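Local coordinates for PILD processed protein (Shewanella oneidensis, PDB 4D40), which is a type IV pilin, processed by the prepilin peptidase PilD, that probably assembles into surface pilus fibres and may serve in cell adhesion, at residues Asn27-Pro31 / Lys52-Ser56. Coordinates in Å, arbitrary orientation, origin at the centre of the assembly. Residue numbers count along the deposited sequence, not the author numbering.
Sequences NGLYP and KFGFS
Leaving helix 2-27, the chain turns at Gly-28 (phi/psi 85/3), where a CB would jam against the preceding carbonyl O; beta-like Leu-29 and polyproline-II-like Tyr-30 and Pro-31 follow. Lys-52 is left-handed helical (66/16), Phe-53 lies at -94/-6, and Gly-54 and Phe-55 are extended. Tyr-30 N donates a nearly straight hydrogen bond to Lys-52 O (2.8 Å, 173°), CA atoms 5.1 Å apart. The Tyr-30 CA-CB bond points toward 52-56; chi1 m, chi2 -68° bring ring atom CE2 3.4 Å from Phe-53 O. The edge of Phe-55 (chi1 p, chi2 80°) meets the Tyr-30 face, T-shaped, centroids 4.8 Å apart, planes at 84°. In the type IV pilin fold, a long N-terminal helix packed against an antiparallel sheet, this contact joins the post-helix loop to the entry of strand 55-61. Tyrosine suits it: buried ring, hydroxyl hydrogen-bonded to Glu-21. Leu-29 (mt) sets branched, apolar CD2 over the Phe-53 face (chi1 m, chi2 -66°), 3.7 Å from its centroid, a CH-pi contact. Lys-52 (mmtm) contributes aliphatic CB, 4.0 Å from Leu-29 CD2, while its charged NZ hydrogen-bonds Thr-49 O.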
loop_
_atom_site.group_PDB
_atom_site.type_symbol
_atom_site.label_atom_id
_atom_site.label_comp_id
_atom_site.label_asym_id
_atom_site.label_seq_id
_atom_site.Cartn_x
_atom_site.Cartn_y
_atom_site.Cartn_z
ATOM N N ASN A 27 19.640 -4.974 -3.484
ATOM C CA ASN A 27 19.591 -6.425 -3.659
ATOM C C ASN A 27 19.194 -6.892 -5.055
ATOM O O ASN A 27 19.484 -8.027 -5.434
ATOM C CB ASN A 27 18.620 -7.023 -2.642
ATOM C CG ASN A 27 19.059 -6.790 -1.213
ATOM O OD1 ASN A 27 18.441 -6.013 -0.477
ATOM N ND2 ASN A 27 20.123 -7.463 -0.808
ATOM N N GLY A 28 18.524 -6.029 -5.811
ATOM C CA GLY A 28 18.090 -6.370 -7.155
ATOM C C GLY A 28 16.762 -7.095 -7.193
ATOM O O GLY A 28 16.296 -7.481 -8.266
ATOM N N LEU A 29 16.164 -7.259 -6.014
ATOM C CA LEU A 29 14.904 -7.977 -5.832
ATOM C C LEU A 29 14.125 -7.347 -4.685
ATOM O O LEU A 29 14.709 -6.700 -3.823
ATOM C CB LEU A 29 15.151 -9.452 -5.522
ATOM C CG LEU A 29 15.689 -10.360 -6.625
ATOM C CD1 LEU A 29 16.004 -11.723 -6.040
ATOM C CD2 LEU A 29 14.695 -10.477 -7.772
ATOM N N TYR A 30 12.813 -7.541 -4.663
ATOM C CA TYR A 30 12.022 -7.121 -3.507
ATOM C C TYR A 30 12.129 -8.177 -2.413
ATOM O O TYR A 30 12.430 -9.334 -2.698
ATOM C CB TYR A 30 10.565 -6.878 -3.904
ATOM C CG TYR A 30 10.405 -5.681 -4.804
ATOM C CD1 TYR A 30 10.643 -4.395 -4.327
ATOM C CD2 TYR A 30 10.029 -5.831 -6.133
ATOM C CE1 TYR A 30 10.502 -3.291 -5.148
ATOM C CE2 TYR A 30 9.888 -4.731 -6.960
ATOM C CZ TYR A 30 10.132 -3.467 -6.465
ATOM O OH TYR A 30 9.989 -2.376 -7.292
ATOM N N PRO A 31 11.895 -7.780 -1.150
ATOM C CA PRO A 31 12.036 -8.705 -0.020
ATOM C C PRO A 31 10.892 -9.699 0.116
ATOM O O PRO A 31 9.803 -9.466 -0.402
ATOM C CB PRO A 31 12.065 -7.772 1.191
ATOM C CG PRO A 31 11.299 -6.576 0.754
ATOM C CD PRO A 31 11.635 -6.402 -0.698
ATOM N N LYS A 52 9.868 -12.124 -7.200
ATOM C CA LYS A 52 10.360 -11.011 -6.387
ATOM C C LYS A 52 10.738 -9.776 -7.215
ATOM O O LYS A 52 11.412 -8.877 -6.712
ATOM C CB LYS A 52 11.568 -11.452 -5.548
ATOM C CG LYS A 52 11.329 -12.681 -4.661
ATOM C CD LYS A 52 10.475 -12.359 -3.450
ATOM C CE LYS A 52 10.019 -13.627 -2.729
ATOM N NZ LYS A 52 8.905 -14.315 -3.442
ATOM N N PHE A 53 10.294 -9.719 -8.470
ATOM C CA PHE A 53 10.502 -8.528 -9.297
ATOM C C PHE A 53 9.320 -7.555 -9.252
ATOM O O PHE A 53 9.401 -6.453 -9.810
ATOM C CB PHE A 53 10.785 -8.929 -10.747
ATOM C CG PHE A 53 12.187 -9.420 -10.974
ATOM C CD1 PHE A 53 13.266 -8.565 -10.823
ATOM C CD2 PHE A 53 12.427 -10.733 -11.350
ATOM C CE1 PHE A 53 14.562 -9.014 -11.039
ATOM C CE2 PHE A 53 13.720 -11.188 -11.564
ATOM C CZ PHE A 53 14.787 -10.324 -11.415
ATOM N N GLY A 54 8.238 -7.957 -8.589
ATOM C CA GLY A 54 7.079 -7.102 -8.401
ATOM C C GLY A 54 6.508 -7.215 -7.001
ATOM O O GLY A 54 6.947 -8.056 -6.217
ATOM N N PHE A 55 5.534 -6.366 -6.682
ATOM C CA PHE A 55 4.791 -6.486 -5.431
ATOM C C PHE A 55 3.456 -5.764 -5.495
ATOM O O PHE A 55 3.211 -4.951 -6.384
ATOM C CB PHE A 55 5.599 -5.927 -4.247
ATOM C CG PHE A 55 5.757 -4.427 -4.263
ATOM C CD1 PHE A 55 4.740 -3.595 -3.831
ATOM C CD2 PHE A 55 6.940 -3.847 -4.706
ATOM C CE1 PHE A 55 4.886 -2.226 -3.843
ATOM C CE2 PHE A 55 7.091 -2.484 -4.716
ATOM C CZ PHE A 55 6.058 -1.667 -4.281
ATOM N N SER A 56 2.610 -6.059 -4.515
ATOM C CA SER A 56 1.388 -5.310 -4.288
ATOM C C SER A 56 1.288 -4.951 -2.817
ATOM O O SER A 56 1.342 -5.831 -1.954
ATOM C CB SER A 56 0.162 -6.113 -4.704
ATOM O OG SER A 56 -1.024 -5.440 -4.310
#